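PDB 3LHI: putative 6-phosphogluconolactonase from Neisseria gonorrhoeae, which probably hydrolyses 6-phosphogluconolactone to 6-phosphogluconate, the second step of the oxidative pentose phosphate pathway. Local coordinates for residues F145-Q150 and N210-I215; L58-V63 and N92-A97. All blocks are in the same frame, centred on the assembly; numbering follows the deposited sequence.

In the fold
Both contacts join loops rather than whole helices or strands, and they lie on opposite sides of the chain's centre, their own centres about 34 Å apart. Contact 1 brings the loop before helix 151-155 against the one before helix 215-219; contact 2 pairs the two loops that lead into the parallel strands 63-71 and 98-99. Each is part buried, part exposed, but the chemistry differs. In contact 1 two buried prolines meet, and arginine, lysine, glutamate and water line the solvent side. Contact 2 is largely apolar, with a buried tryptophan laid against Ala-94, Ala-96 and Ala-97 and weak CA-H...O contacts between the backbones.

Contact 1 of 2, residues F145-Q150 and N210-I215; sequences FPKAPQ and NREYPI
Pro-146 and Pro-214 meet where two type I beta turns, Phe-145 to Ala-148 and Asn-210 to Tyr-213, lie side by side. The two proline side chains cross at about a right angle, and CD of Pro-146 comes within 3.9 Å of CG of Pro-214. CG of Pro-214 also lies near N of Pro-146, while CB of Pro-146 rests 3.6 Å from the carbonyl O of Glu-212. This is the buried, close-packed part of the contact, and Asp-138 touches Pro-146 from outside the two turns. The second turn is itself pinned by an Asx turn, in which Asn-210 OD1 accepts a hydrogen bond from N of Glu-212, which sits above the plane of the Asn-210 side-chain carbonyl.

Toward solvent the packing gives way to long polar side chains. In the Arg-211 conformer described here, one of two deposited, the guanidinium makes a cation-pi contact with Phe-151 and donates from NH2 to the carbonyl O of Pro-146 at 3.2 Å. That oxygen lies near the guanidinium plane, and a water that accepts from Arg-211 NE donates to it as well, so in this conformer two donors grip the same carbonyl. Farther out, Lys-147 NZ and Glu-212 OE2 stay 4.1 Å apart, too far for a salt bridge. A second water joins the pair instead, accepting from Lys-147 NZ at 2.7 Å and donating to Glu-212 OE1 at 2.8 Å.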
loop_
_atom_site.group_PDB
_atom_site.type_symbol
_atom_site.label_atom_id
_atom_site.label_comp_id
_atom_site.label_asym_id
_atom_site.label_seq_id
_atom_site.Cartn_x
_atom_site.Cartn_y
_atom_site.Cartn_z
ATOM N N PHE A 145 -12.566 1.068 0.726
ATOM C CA PHE A 145 -13.549 0.947 -0.328
ATOM C C PHE A 145 -14.777 1.854 -0.042
ATOM O O PHE A 145 -15.213 1.938 1.104
ATOM C CB PHE A 145 -14.041 -0.492 -0.425
ATOM C CG PHE A 145 -13.088 -1.430 -1.137
ATOM C CD1 PHE A 145 -13.192 -1.599 -2.487
ATOM C CD2 PHE A 145 -12.107 -2.144 -0.437
ATOM C CE1 PHE A 145 -12.311 -2.476 -3.154
ATOM C CE2 PHE A 145 -11.233 -2.984 -1.081
ATOM C CZ PHE A 145 -11.336 -3.158 -2.457
ATOM N N PRO A 146 -15.302 2.524 -1.072
ATOM C CA PRO A 146 -16.353 3.529 -0.821
ATOM C C PRO A 146 -17.656 2.994 -0.245
ATOM O O PRO A 146 -18.361 3.742 0.447
ATOM C CB PRO A 146 -16.552 4.152 -2.187
ATOM C CG PRO A 146 -16.125 3.074 -3.162
ATOM C CD PRO A 146 -14.973 2.416 -2.504
ATOM N N LYS A 147 -18.005 1.739 -0.487
ATOM C CA LYS A 147 -19.228 1.149 0.075
ATOM C C LYS A 147 -18.998 0.346 1.343
ATOM O O LYS A 147 -19.918 -0.223 1.910
ATOM C CB LYS A 147 -19.937 0.262 -0.981
ATOM C CG LYS A 147 -20.315 1.042 -2.226
ATOM C CD LYS A 147 -21.188 0.243 -3.135
ATOM C CE LYS A 147 -21.616 1.080 -4.377
ATOM N NZ LYS A 147 -20.836 2.383 -4.648
ATOM N N ALA A 148 -17.754 0.297 1.851
ATOM C CA ALA A 148 -17.512 -0.441 3.066
ATOM C C ALA A 148 -18.366 0.113 4.216
ATOM O O ALA A 148 -18.288 1.310 4.470
ATOM C CB ALA A 148 -15.998 -0.348 3.460
ATOM N N PRO A 149 -19.014 -0.751 5.000
ATOM C CA PRO A 149 -19.746 -0.215 6.166
ATOM C C PRO A 149 -18.837 0.381 7.222
ATOM O O PRO A 149 -19.286 1.176 8.031
ATOM C CB PRO A 149 -20.428 -1.453 6.747
ATOM C CG PRO A 149 -20.228 -2.536 5.834
ATOM C CD PRO A 149 -19.290 -2.173 4.741
ATOM N N GLN A 150 -17.566 0.033 7.187
ATOM C CA GLN A 150 -16.550 0.512 8.106
ATOM C C GLN A 150 -15.852 1.797 7.613
ATOM O O GLN A 150 -14.861 2.222 8.186
ATOM C CB GLN A 150 -15.522 -0.580 8.426
ATOM C CG GLN A 150 -16.144 -1.919 8.781
ATOM C CD GLN A 150 -16.344 -2.844 7.583
ATOM O OE1 GLN A 150 -16.375 -2.388 6.428
ATOM N NE2 GLN A 150 -16.466 -4.140 7.852
ATOM N N ASN A 210 -14.080 13.635 -2.180
ATOM C CA ASN A 210 -15.362 12.994 -2.389
ATOM C C ASN A 210 -15.210 11.543 -1.954
ATOM O O ASN A 210 -14.407 10.798 -2.518
ATOM C CB ASN A 210 -15.795 13.089 -3.825
ATOM C CG ASN A 210 -17.173 12.527 -4.070
ATOM O OD1 ASN A 210 -17.759 11.872 -3.210
ATOM N ND2 ASN A 210 -17.726 12.849 -5.227
ATOM N N ARG A 211 -15.951 11.099 -0.947
ATOM C CA ARG A 211 -15.806 9.720 -0.451
ATOM C C ARG A 211 -16.223 8.685 -1.490
ATOM O O ARG A 211 -15.947 7.493 -1.327
ATOM C CB ARG A 211 -16.629 9.488 0.847
ATOM C CG ARG A 211 -18.127 9.824 0.720
ATOM C CD ARG A 211 -18.917 9.384 1.944
ATOM N NE ARG A 211 -18.955 7.934 1.955
ATOM C CZ ARG A 211 -19.087 7.156 3.024
ATOM N NH1 ARG A 211 -19.209 7.672 4.265
ATOM N NH2 ARG A 211 -19.111 5.833 2.817
ATOM N N GLU A 212 -16.894 9.110 -2.560
ATOM C CA GLU A 212 -17.173 8.176 -3.643
ATOM C C GLU A 212 -15.864 7.642 -4.285
ATOM O O GLU A 212 -15.860 6.542 -4.796
ATOM C CB GLU A 212 -18.034 8.868 -4.670
ATOM C CG GLU A 212 -18.538 8.030 -5.810
ATOM C CD GLU A 212 -19.447 6.870 -5.399
ATOM O OE1 GLU A 212 -20.022 6.819 -4.269
ATOM O OE2 GLU A 212 -19.568 5.969 -6.268
ATOM N N TYR A 213 -14.812 8.460 -4.240
ATOM C CA TYR A 213 -13.498 8.099 -4.787
ATOM C C TYR A 213 -12.479 8.244 -3.638
ATOM O O TYR A 213 -11.891 9.311 -3.486
ATOM C CB TYR A 213 -13.111 9.025 -5.974
ATOM C CG TYR A 213 -14.204 9.154 -7.004
ATOM C CD1 TYR A 213 -14.613 8.069 -7.765
ATOM C CD2 TYR A 213 -14.916 10.346 -7.108
ATOM C CE1 TYR A 213 -15.672 8.197 -8.691
ATOM C CE2 TYR A 213 -15.966 10.490 -8.009
ATOM C CZ TYR A 213 -16.348 9.405 -8.784
ATOM O OH TYR A 213 -17.405 9.562 -9.660
ATOM N N PRO A 214 -12.327 7.182 -2.820
ATOM C CA PRO A 214 -11.584 7.375 -1.570
ATOM C C PRO A 214 -10.156 7.914 -1.708
ATOM O O PRO A 214 -9.689 8.624 -0.802
ATOM C CB PRO A 214 -11.646 5.999 -0.918
ATOM C CG PRO A 214 -12.944 5.484 -1.321
ATOM C CD PRO A 214 -13.063 5.907 -2.791
ATOM N N ILE A 215 -9.484 7.633 -2.822
ATOM C CA ILE A 215 -8.156 8.207 -3.019
ATOM C C ILE A 215 -8.144 9.733 -2.954
ATOM O O ILE A 215 -7.147 10.334 -2.600
ATOM C CB ILE A 215 -7.530 7.695 -4.310
ATOM C CG1 ILE A 215 -6.055 8.082 -4.440
ATOM C CG2 ILE A 215 -8.252 8.281 -5.558
ATOM C CD1 ILE A 215 -5.079 7.433 -3.556
HETATM O O HOH W 1 -18.332 6.470 -0.225
HETATM O O HOH W 2 -20.862 4.462 -2.920
#

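Contact 2 of 2, residues L58-V63 and N92-A97; sequences LDWKNV and NKAAAA
Lys-93 opens the contact by setting its CB 3.8 Å from CD1 of Trp-60, at the pyrrole end of the indole. The Lys-93 chain then turns away at chi2 (-68°), whereas its carbonyl O stays close, 3.4 Å from Trp-60 CD1 and oblique to the ring. Ala-94 lies squarely over one face of the indole: its CA is 3.6 Å from the centroid of the five-membered ring and 6° off the normal, a CH-pi contact, and its CB packs beside it, against CE2. Leu-58 CB covers the opposite face, offset toward the rim, so the ring is sandwiched. Its rotation is further fixed by a hydrogen bond from NE1 to the carbonyl O of Lys-56.

Ala-96 brings its CB to 4.2 Å from CB of Trp-60, and its carbonyl O takes a CA-H...O contact from Lys-61. In one of its two deposited conformers the Lys-61 amine turns back within its own segment to form a salt bridge with Asp-59 OD1. Ala-97 makes the closest backbone approach, its CA directed at the carbonyl O of Trp-60 across 3.3 Å, while its CA and CB both lie close to the O of Val-63. From here Val-63 is hydrogen-bonded through its backbone to Val-98. Two short 3-10 segments, 60-61 and 93-96, are thus packed together at the entry to the neighbouring parallel strands 63-71 and 98-99 of the alpha/beta fold.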
loop_
_atom_site.group_PDB
_atom_site.type_symbol
_atom_site.label_atom_id
_atom_site.label_comp_id
_atom_site.label_asym_id
_atom_site.label_seq_id
_atom_site.Cartn_x
_atom_site.Cartn_y
_atom_site.Cartn_z
ATOM N N LEU A 58 20.414 -1.852 -1.328
ATOM C CA LEU A 58 20.114 -1.166 -0.078
ATOM C C LEU A 58 20.463 -2.074 1.085
ATOM O O LEU A 58 20.556 -3.294 0.982
ATOM C CB LEU A 58 18.560 -0.882 0.010
ATOM C CG LEU A 58 17.998 0.129 -0.967
ATOM C CD1 LEU A 58 16.524 0.261 -0.848
ATOM C CD2 LEU A 58 18.679 1.511 -0.788
ATOM N N ASP A 59 20.532 -1.479 2.272
ATOM C CA ASP A 59 20.752 -2.243 3.508
ATOM C C ASP A 59 19.446 -2.874 3.981
ATOM O O ASP A 59 18.821 -2.518 5.014
ATOM C CB ASP A 59 21.300 -1.297 4.595
ATOM C CG ASP A 59 21.774 -2.013 5.832
ATOM O OD1 ASP A 59 22.001 -3.229 5.822
ATOM O OD2 ASP A 59 21.922 -1.279 6.859
ATOM N N TRP A 60 18.979 -3.843 3.202
ATOM C CA TRP A 60 17.644 -4.407 3.413
ATOM C C TRP A 60 17.409 -5.080 4.746
ATOM O O TRP A 60 16.297 -5.127 5.223
ATOM C CB TRP A 60 17.326 -5.379 2.265
ATOM C CG TRP A 60 17.042 -4.737 0.954
ATOM C CD1 TRP A 60 17.830 -4.767 -0.159
ATOM C CD2 TRP A 60 15.843 -4.033 0.574
ATOM N NE1 TRP A 60 17.210 -4.126 -1.208
ATOM C CE2 TRP A 60 15.978 -3.698 -0.795
ATOM C CE3 TRP A 60 14.645 -3.729 1.231
ATOM C CZ2 TRP A 60 15.000 -3.014 -1.485
ATOM C CZ3 TRP A 60 13.667 -3.018 0.526
ATOM C CH2 TRP A 60 13.848 -2.696 -0.818
ATOM N N LYS A 61 18.470 -5.593 5.379
ATOM C CA LYS A 61 18.294 -6.185 6.696
ATOM C C LYS A 61 17.769 -5.185 7.737
ATOM O O LYS A 61 17.223 -5.614 8.762
ATOM C CB LYS A 61 19.592 -6.791 7.206
ATOM C CG LYS A 61 20.657 -5.779 7.511
ATOM C CD LYS A 61 21.954 -6.414 8.005
ATOM C CE LYS A 61 22.944 -5.413 8.607
ATOM N NZ LYS A 61 23.573 -4.509 7.632
ATOM N N ASN A 62 17.947 -3.890 7.471
ATOM C CA ASN A 62 17.420 -2.833 8.323
ATOM C C ASN A 62 16.155 -2.206 7.787
ATOM O O ASN A 62 15.777 -1.116 8.225
ATOM C CB ASN A 62 18.528 -1.791 8.564
ATOM C CG ASN A 62 19.537 -2.301 9.596
ATOM O OD1 ASN A 62 19.150 -2.867 10.627
ATOM N ND2 ASN A 62 20.813 -2.185 9.289
ATOM N N VAL A 63 15.493 -2.873 6.844
ATOM C CA VAL A 63 14.234 -2.399 6.283
ATOM C C VAL A 63 13.158 -3.407 6.616
ATOM O O VAL A 63 13.301 -4.620 6.365
ATOM C CB VAL A 63 14.334 -2.232 4.767
ATOM C CG1 VAL A 63 12.983 -1.765 4.179
ATOM C CG2 VAL A 63 15.464 -1.271 4.412
ATOM N N ASN A 92 16.012 -11.684 -4.424
ATOM C CA ASN A 92 17.188 -10.885 -4.756
ATOM C C ASN A 92 17.687 -10.193 -3.458
ATOM O O ASN A 92 17.643 -10.819 -2.406
ATOM C CB ASN A 92 16.912 -9.912 -5.900
ATOM C CG ASN A 92 16.538 -10.610 -7.189
ATOM O OD1 ASN A 92 17.161 -11.606 -7.573
ATOM N ND2 ASN A 92 15.515 -10.090 -7.867
ATOM N N LYS A 93 18.163 -8.959 -3.536
ATOM C CA LYS A 93 18.735 -8.322 -2.376
ATOM C C LYS A 93 17.646 -8.091 -1.280
ATOM O O LYS A 93 17.939 -8.146 -0.099
ATOM C CB LYS A 93 19.371 -6.988 -2.764
ATOM C CG LYS A 93 20.468 -7.066 -3.851
ATOM C CD LYS A 93 21.628 -7.717 -3.394
ATOM C CE LYS A 93 22.863 -7.403 -4.369
ATOM N NZ LYS A 93 24.031 -8.192 -3.983
ATOM N N ALA A 94 16.396 -7.858 -1.692
ATOM C CA ALA A 94 15.332 -7.562 -0.760
ATOM C C ALA A 94 14.873 -8.796 0.017
ATOM O O ALA A 94 14.082 -8.663 0.958
ATOM C CB ALA A 94 14.146 -6.907 -1.490
ATOM N N ALA A 95 15.322 -10.018 -0.329
ATOM C CA ALA A 95 14.981 -11.187 0.469
ATOM C C ALA A 95 15.452 -11.032 1.938
ATOM O O ALA A 95 14.837 -11.657 2.808
ATOM C CB ALA A 95 15.619 -12.449 -0.116
ATOM N N ALA A 96 16.437 -10.167 2.173
ATOM C CA ALA A 96 16.966 -9.932 3.529
ATOM C C ALA A 96 16.077 -9.013 4.352
ATOM O O ALA A 96 16.321 -8.791 5.529
ATOM C CB ALA A 96 18.343 -9.330 3.438
ATOM N N ALA A 97 15.068 -8.392 3.753
ATOM C CA ALA A 97 14.151 -7.525 4.513
ATOM C C ALA A 97 13.442 -8.253 5.620
ATOM O O ALA A 97 13.198 -9.445 5.560
ATOM C CB ALA A 97 13.141 -6.886 3.560
#